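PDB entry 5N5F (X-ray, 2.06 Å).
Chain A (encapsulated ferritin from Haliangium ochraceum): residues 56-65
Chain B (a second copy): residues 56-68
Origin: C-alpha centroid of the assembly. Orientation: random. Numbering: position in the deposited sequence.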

ATOM      1  N   HIS A  56       5.534  -0.909  29.209  1.00 40.40           N
ATOM      2  CA  HIS A  56       4.778  -1.955  29.888  1.00 42.84           C
ATOM      3  C   HIS A  56       3.978  -2.783  28.893  1.00 41.67           C
ATOM      4  O   HIS A  56       3.974  -4.017  28.956  1.00 40.96           O
ATOM      5  N   ASN A  57       3.287  -2.120  27.964  1.00 40.11           N
ATOM      6  CA  ASN A  57       2.506  -2.855  26.978  1.00 41.30           C
ATOM      7  C   ASN A  57       3.405  -3.524  25.944  1.00 37.95           C
ATOM      8  O   ASN A  57       3.080  -4.613  25.461  1.00 39.23           O
ATOM      9  N   LYS A  58       4.537  -2.901  25.603  1.00 35.07           N
ATOM     10  CA  LYS A  58       5.549  -3.575  24.794  1.00 38.21           C
ATOM     11  C   LYS A  58       5.886  -4.943  25.375  1.00 38.26           C
ATOM     12  O   LYS A  58       5.888  -5.955  24.664  1.00 35.70           O
ATOM     13  N   ASN A  59       6.184  -4.986  26.674  1.00 38.64           N
ATOM     14  CA  ASN A  59       6.615  -6.233  27.294  1.00 37.13           C
ATOM     15  C   ASN A  59       5.507  -7.277  27.290  1.00 37.61           C
ATOM     16  O   ASN A  59       5.791  -8.473  27.185  1.00 37.47           O
ATOM     17  N   GLU A  60       4.245  -6.854  27.396  1.00 37.53           N
ATOM     18  CA  GLU A  60       3.150  -7.813  27.300  1.00 38.71           C
ATOM     19  C   GLU A  60       2.956  -8.298  25.868  1.00 40.24           C
ATOM     20  O   GLU A  60       2.514  -9.434  25.657  1.00 38.85           O
ATOM     21  N   GLU A  61       3.288  -7.469  24.872  1.00 37.28           N
ATOM     22  CA  GLU A  61       3.300  -7.953  23.494  1.00 38.07           C
ATOM     23  C   GLU A  61       4.348  -9.044  23.309  1.00 34.34           C
ATOM     24  O   GLU A  61       4.134 -10.000  22.554  1.00 33.91           O
ATOM     25  N   VAL A  62       5.493  -8.914  23.981  1.00 35.01           N
ATOM     26  CA  VAL A  62       6.501  -9.971  23.942  1.00 32.05           C
ATOM     27  C   VAL A  62       5.924 -11.259  24.515  1.00 36.14           C
ATOM     28  O   VAL A  62       6.092 -12.344  23.947  1.00 34.86           O
ATOM     29  N   GLU A  63       5.235 -11.152  25.652  1.00 31.23           N
ATOM     30  CA  GLU A  63       4.588 -12.318  26.240  1.00 35.19           C
ATOM     31  C   GLU A  63       3.593 -12.941  25.270  1.00 34.63           C
ATOM     32  O   GLU A  63       3.557 -14.166  25.106  1.00 33.74           O
ATOM     33  N   HIS A  64       2.775 -12.113  24.615  1.00 32.94           N
ATOM     34  CA  HIS A  64       1.802 -12.634  23.661  1.00 36.80           C
ATOM     35  C   HIS A  64       2.492 -13.374  22.523  1.00 32.63           C
ATOM     36  O   HIS A  64       2.030 -14.437  22.094  1.00 30.12           O
ATOM     37  N   ALA A  65       3.596 -12.819  22.017  1.00 30.48           N
ATOM     38  CA  ALA A  65       4.321 -13.445  20.916  1.00 33.58           C
ATOM     39  C   ALA A  65       4.861 -14.813  21.313  1.00 34.76           C
ATOM     40  O   ALA A  65       4.793 -15.769  20.529  1.00 32.00           O
TER
ATOM     41  N   HIS B  56      -7.757 -14.454  24.770  1.00 38.19           N
ATOM     42  CA  HIS B  56      -7.078 -13.969  25.967  1.00 40.72           C
ATOM     43  C   HIS B  56      -6.211 -12.758  25.659  1.00 39.48           C
ATOM     44  O   HIS B  56      -6.196 -11.784  26.420  1.00 39.76           O
ATOM     45  N   ASN B  57      -5.473 -12.802  24.553  1.00 34.25           N
ATOM     46  CA  ASN B  57      -4.604 -11.687  24.208  1.00 37.01           C
ATOM     47  C   ASN B  57      -5.392 -10.541  23.586  1.00 38.70           C
ATOM     48  O   ASN B  57      -5.034  -9.375  23.780  1.00 36.30           O
ATOM     49  N   LYS B  58      -6.462 -10.850  22.853  1.00 33.65           N
ATOM     50  CA  LYS B  58      -7.384  -9.810  22.415  1.00 38.53           C
ATOM     51  C   LYS B  58      -7.811  -8.950  23.596  1.00 38.26           C
ATOM     52  O   LYS B  58      -7.781  -7.715  23.531  1.00 36.99           O
ATOM     53  N   ASN B  59      -8.208  -9.598  24.692  1.00 39.91           N
ATOM     54  CA  ASN B  59      -8.708  -8.872  25.851  1.00 37.73           C
ATOM     55  C   ASN B  59      -7.633  -7.991  26.467  1.00 39.36           C
ATOM     56  O   ASN B  59      -7.939  -6.906  26.975  1.00 36.70           O
ATOM     57  N   GLU B  60      -6.373  -8.428  26.433  1.00 37.82           N
ATOM     58  CA  GLU B  60      -5.300  -7.567  26.917  1.00 41.68           C
ATOM     59  C   GLU B  60      -5.038  -6.412  25.960  1.00 40.13           C
ATOM     60  O   GLU B  60      -4.598  -5.341  26.392  1.00 38.04           O
ATOM     61  N   GLU B  61      -5.303  -6.599  24.663  1.00 37.60           N
ATOM     62  CA  GLU B  61      -5.208  -5.477  23.735  1.00 39.40           C
ATOM     63  C   GLU B  61      -6.250  -4.414  24.065  1.00 33.69           C
ATOM     64  O   GLU B  61      -5.967  -3.214  23.978  1.00 33.21           O
ATOM     65  N   VAL B  62      -7.460  -4.835  24.442  1.00 33.77           N
ATOM     66  CA  VAL B  62      -8.462  -3.884  24.922  1.00 35.51           C
ATOM     67  C   VAL B  62      -7.917  -3.112  26.116  1.00 37.21           C
ATOM     68  O   VAL B  62      -8.012  -1.880  26.179  1.00 34.81           O
ATOM     69  N   GLU B  63      -7.337  -3.829  27.083  1.00 34.75           N
ATOM     70  CA  GLU B  63      -6.783  -3.174  28.262  1.00 38.85           C
ATOM     71  C   GLU B  63      -5.710  -2.165  27.876  1.00 34.67           C
ATOM     72  O   GLU B  63      -5.617  -1.086  28.470  1.00 35.66           O
ATOM     73  N   HIS B  64      -4.886  -2.500  26.883  1.00 34.69           N
ATOM     74  CA  HIS B  64      -3.870  -1.561  26.426  1.00 37.30           C
ATOM     75  C   HIS B  64      -4.510  -0.333  25.793  1.00 35.33           C
ATOM     76  O   HIS B  64      -4.056   0.795  26.014  1.00 32.53           O
ATOM     77  N   ALA B  65      -5.575  -0.537  25.011  1.00 30.50           N
ATOM     78  CA  ALA B  65      -6.263   0.575  24.364  1.00 36.22           C
ATOM     79  C   ALA B  65      -6.840   1.543  25.389  1.00 33.38           C
ATOM     80  O   ALA B  65      -6.728   2.765  25.233  1.00 35.62           O
ATOM     81  N   MET B  66      -7.466   1.017  26.444  1.00 33.40           N
ATOM     82  CA  MET B  66      -8.097   1.879  27.436  1.00 33.97           C
ATOM     83  C   MET B  66      -7.068   2.545  28.342  1.00 34.20           C
ATOM     84  O   MET B  66      -7.317   3.643  28.853  1.00 36.95           O
ATOM     85  N   MET B  67      -5.913   1.908  28.549  1.00 34.70           N
ATOM     86  CA  MET B  67      -4.807   2.587  29.216  1.00 34.14           C
ATOM     87  C   MET B  67      -4.342   3.782  28.396  1.00 36.70           C
ATOM     88  O   MET B  67      -4.179   4.891  28.922  1.00 32.33           O
ATOM     89  N   THR B  68      -4.126   3.570  27.095  1.00 30.18           N
ATOM     90  CA  THR B  68      -3.706   4.658  26.220  1.00 30.81           C
ATOM     91  C   THR B  68      -4.767   5.751  26.156  1.00 31.65           C
ATOM     92  O   THR B  68      -4.444   6.944  26.168  1.00 29.92           O
TER

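Two copies of one helix run nearly antiparallel (171°) with axes 11.0 Å apart, in a register that sets A:Glu60 against B:Glu60, A:Asn57 against B:His64, and A:His64 against B:Asn57. The pairing therefore repeats itself with the chains exchanged. A:His56 (t) leaves its helix sideways, yet its ring reaches back: ND1 donates to A:Asn57 OD1 (3.2 Å) and lies 4.0 Å from B:Met67 CE. A:Asn57 (m) points toward the partner and covers a ring, its CB 3.8 Å from the B:His64 centroid, over the face, with OD1 3.4 Å from B:His64 CD2. A:Lys58 turns away, and A:Asn59 ends away too. A:Glu60 (m, t) accepts a very short hydrogen bond, B:His64 NE2 to A:Glu60 OE1 at 2.4 Å, near the ring plane; A:Glu60 OE1 also lies 4.0 Å from B:Glu60 OE1, two like charges close together. A:Glu61 (m, m) starts sideways and curls inward until its OE2 stands 2.5 Å from B:Glu61 OE2, so close that one acid group probably holds a proton. A:Val62 is out of reach and A:Glu63 makes no close contact. A:His64 (m) returns the pattern: its NE2 donates to B:Glu60 OE1 (2.4 Å), while B:Asn57 CB sits over its face. The rule is one ring, acids at its edge, an asparagine on its face. A:Ala65 points away.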

ATOM      1  CB  HIS A  56       3.853  -1.336  30.935  1.00 46.64           C
ATOM      2  CG  HIS A  56       2.978  -2.332  31.631  1.00 49.28           C
ATOM      3  ND1 HIS A  56       1.715  -2.654  31.182  1.00 51.70           N
ATOM      4  CD2 HIS A  56       3.182  -3.074  32.744  1.00 46.79           C
ATOM      5  CE1 HIS A  56       1.178  -3.551  31.990  1.00 50.31           C
ATOM      6  NE2 HIS A  56       2.048  -3.822  32.947  1.00 50.85           N
ATOM      7  CB  ASN A  57       1.494  -1.918  26.316  1.00 42.31           C
ATOM      8  CG  ASN A  57       0.496  -1.347  27.313  1.00 48.22           C
ATOM      9  OD1 ASN A  57       0.365  -1.846  28.432  1.00 49.17           O
ATOM     10  ND2 ASN A  57      -0.216  -0.303  26.909  1.00 46.12           N
ATOM     11  CB  LYS A  58       6.811  -2.709  24.710  1.00 34.40           C
ATOM     12  CG  LYS A  58       8.037  -3.395  24.082  1.00 37.91           C
ATOM     13  CD  LYS A  58       9.331  -2.697  24.483  1.00 41.23           C
ATOM     14  CE  LYS A  58      10.564  -3.444  23.986  1.00 47.69           C
ATOM     15  NZ  LYS A  58      10.663  -4.824  24.544  1.00 52.56           N
ATOM     16  CB  ASN A  59       7.099  -5.965  28.718  1.00 37.02           C
ATOM     17  CG  ASN A  59       8.397  -5.185  28.749  1.00 36.11           C
ATOM     18  OD1 ASN A  59       9.136  -5.147  27.764  1.00 34.48           O
ATOM     19  ND2 ASN A  59       8.685  -4.561  29.882  1.00 39.51           N
ATOM     20  CB  GLU A  60       1.862  -7.202  27.856  1.00 42.99           C
ATOM     21  CG  GLU A  60       1.844  -7.145  29.382  1.00 46.04           C
ATOM     22  CD  GLU A  60       0.567  -6.558  29.953  1.00 54.41           C
ATOM     23  OE1 GLU A  60      -0.311  -6.136  29.172  1.00 52.82           O
ATOM     24  OE2 GLU A  60       0.442  -6.518  31.195  1.00 55.75           O
ATOM     25  CB  GLU A  61       3.557  -6.799  22.523  1.00 37.50           C
ATOM     26  CG  GLU A  61       2.462  -5.738  22.494  1.00 46.07           C
ATOM     27  CD  GLU A  61       1.089  -6.328  22.261  1.00 43.93           C
ATOM     28  OE1 GLU A  61       0.909  -7.046  21.254  1.00 51.41           O
ATOM     29  OE2 GLU A  61       0.200  -6.094  23.101  1.00 44.53           O
ATOM     30  CB  VAL A  62       7.768  -9.537  24.699  1.00 30.70           C
ATOM     31  CG1 VAL A  62       8.780 -10.690  24.776  1.00 33.97           C
ATOM     32  CG2 VAL A  62       8.395  -8.333  24.030  1.00 37.05           C
ATOM     33  CB  GLU A  63       3.896 -11.921  27.546  1.00 36.03           C
ATOM     34  CG  GLU A  63       3.237 -13.072  28.273  1.00 39.17           C
ATOM     35  CD  GLU A  63       2.776 -12.694  29.671  1.00 50.52           C
ATOM     36  OE1 GLU A  63       2.377 -11.525  29.876  1.00 49.40           O
ATOM     37  OE2 GLU A  63       2.818 -13.565  30.567  1.00 50.69           O
ATOM     38  CB  HIS A  64       0.945 -11.494  23.107  1.00 36.27           C
ATOM     39  CG  HIS A  64       0.069 -10.842  24.130  1.00 42.20           C
ATOM     40  ND1 HIS A  64      -0.827  -9.843  23.813  1.00 42.79           N
ATOM     41  CD2 HIS A  64      -0.053 -11.048  25.463  1.00 46.63           C
ATOM     42  CE1 HIS A  64      -1.460  -9.460  24.907  1.00 47.42           C
ATOM     43  NE2 HIS A  64      -1.010 -10.175  25.921  1.00 44.36           N
ATOM     44  CB  ALA A  65       5.465 -12.536  20.467  1.00 30.48           C
TER
ATOM     45  CB  HIS B  56      -6.229 -15.082  26.577  1.00 39.59           C
ATOM     46  CG  HIS B  56      -5.349 -14.622  27.697  1.00 43.70           C
ATOM     47  ND1 HIS B  56      -4.143 -13.988  27.486  1.00 47.78           N
ATOM     48  CD2 HIS B  56      -5.498 -14.706  29.041  1.00 45.31           C
ATOM     49  CE1 HIS B  56      -3.588 -13.701  28.650  1.00 47.86           C
ATOM     50  NE2 HIS B  56      -4.390 -14.126  29.610  1.00 47.89           N
ATOM     51  CB  ASN B  57      -3.492 -12.162  23.271  1.00 41.67           C
ATOM     52  CG  ASN B  57      -2.532 -13.125  23.952  1.00 45.69           C
ATOM     53  OD1 ASN B  57      -2.517 -13.242  25.181  1.00 48.76           O
ATOM     54  ND2 ASN B  57      -1.722 -13.814  23.160  1.00 46.64           N
ATOM     55  CB  LYS B  58      -8.608 -10.445  21.747  1.00 31.99           C
ATOM     56  CG  LYS B  58      -9.726  -9.460  21.417  1.00 39.36           C
ATOM     57  CD  LYS B  58     -11.046 -10.156  21.139  1.00 41.08           C
ATOM     58  CE  LYS B  58     -12.207  -9.300  21.627  1.00 43.23           C
ATOM     59  NZ  LYS B  58     -13.516  -9.709  21.038  1.00 51.34           N
ATOM     60  CB  ASN B  59      -9.256  -9.863  26.879  1.00 35.94           C
ATOM     61  CG  ASN B  59     -10.540 -10.523  26.413  1.00 34.23           C
ATOM     62  OD1 ASN B  59     -11.181 -10.060  25.466  1.00 33.65           O
ATOM     63  ND2 ASN B  59     -10.930 -11.597  27.084  1.00 35.37           N
ATOM     64  CB  GLU B  60      -4.030  -8.385  27.147  1.00 41.12           C
ATOM     65  CG  GLU B  60      -4.180  -9.418  28.256  1.00 53.00           C
ATOM     66  CD  GLU B  60      -2.852  -9.965  28.753  1.00 56.13           C
ATOM     67  OE1 GLU B  60      -1.806  -9.657  28.148  1.00 55.81           O
ATOM     68  OE2 GLU B  60      -2.858 -10.704  29.761  1.00 62.85           O
ATOM     69  CB  GLU B  61      -5.370  -5.957  22.292  1.00 39.96           C
ATOM     70  CG  GLU B  61      -4.285  -6.924  21.821  1.00 44.82           C
ATOM     71  CD  GLU B  61      -2.882  -6.396  22.051  1.00 46.37           C
ATOM     72  OE1 GLU B  61      -2.590  -5.261  21.620  1.00 49.15           O
ATOM     73  OE2 GLU B  61      -2.078  -7.113  22.681  1.00 46.98           O
ATOM     74  CB  VAL B  62      -9.772  -4.610  25.279  1.00 30.82           C
ATOM     75  CG1 VAL B  62     -10.806  -3.620  25.843  1.00 35.10           C
ATOM     76  CG2 VAL B  62     -10.341  -5.319  24.070  1.00 28.70           C
ATOM     77  CB  GLU B  63      -6.213  -4.220  29.224  1.00 38.90           C
ATOM     78  CG  GLU B  63      -5.670  -3.637  30.521  1.00 40.24           C
ATOM     79  CD  GLU B  63      -5.379  -4.699  31.566  1.00 46.75           C
ATOM     80  OE1 GLU B  63      -5.411  -5.897  31.222  1.00 46.93           O
ATOM     81  OE2 GLU B  63      -5.124  -4.332  32.734  1.00 50.56           O
ATOM     82  CB  HIS B  64      -2.931  -2.254  25.440  1.00 39.92           C
ATOM     83  CG  HIS B  64      -2.129  -3.363  26.048  1.00 44.12           C
ATOM     84  ND1 HIS B  64      -1.232  -4.118  25.322  1.00 42.24           N
ATOM     85  CD2 HIS B  64      -2.088  -3.842  27.313  1.00 45.11           C
ATOM     86  CE1 HIS B  64      -0.672  -5.014  26.115  1.00 44.71           C
ATOM     87  NE2 HIS B  64      -1.174  -4.869  27.328  1.00 43.26           N
ATOM     88  CB  ALA B  65      -7.373   0.038  23.461  1.00 27.87           C
ATOM     89  CB  MET B  66      -9.104   1.075  28.257  1.00 34.29           C
ATOM     90  CG  MET B  66     -10.235   0.474  27.422  1.00 35.70           C
ATOM     91  SD  MET B  66     -11.204   1.700  26.502  1.00 38.26           S
ATOM     92  CE  MET B  66     -10.389   1.697  24.905  1.00 42.26           C
ATOM     93  CB  MET B  67      -3.645   1.619  29.442  1.00 34.32           C
ATOM     94  CG  MET B  67      -3.895   0.568  30.510  1.00 38.08           C
ATOM     95  SD  MET B  67      -2.679  -0.772  30.487  1.00 44.02           S
ATOM     96  CE  MET B  67      -1.174   0.132  30.816  1.00 47.12           C
ATOM     97  CB  THR B  68      -3.417   4.120  24.819  1.00 34.49           C
ATOM     98  OG1 THR B  68      -2.458   3.050  24.892  1.00 31.90           O
ATOM     99  CG2 THR B  68      -2.876   5.223  23.927  1.00 29.64           C
TER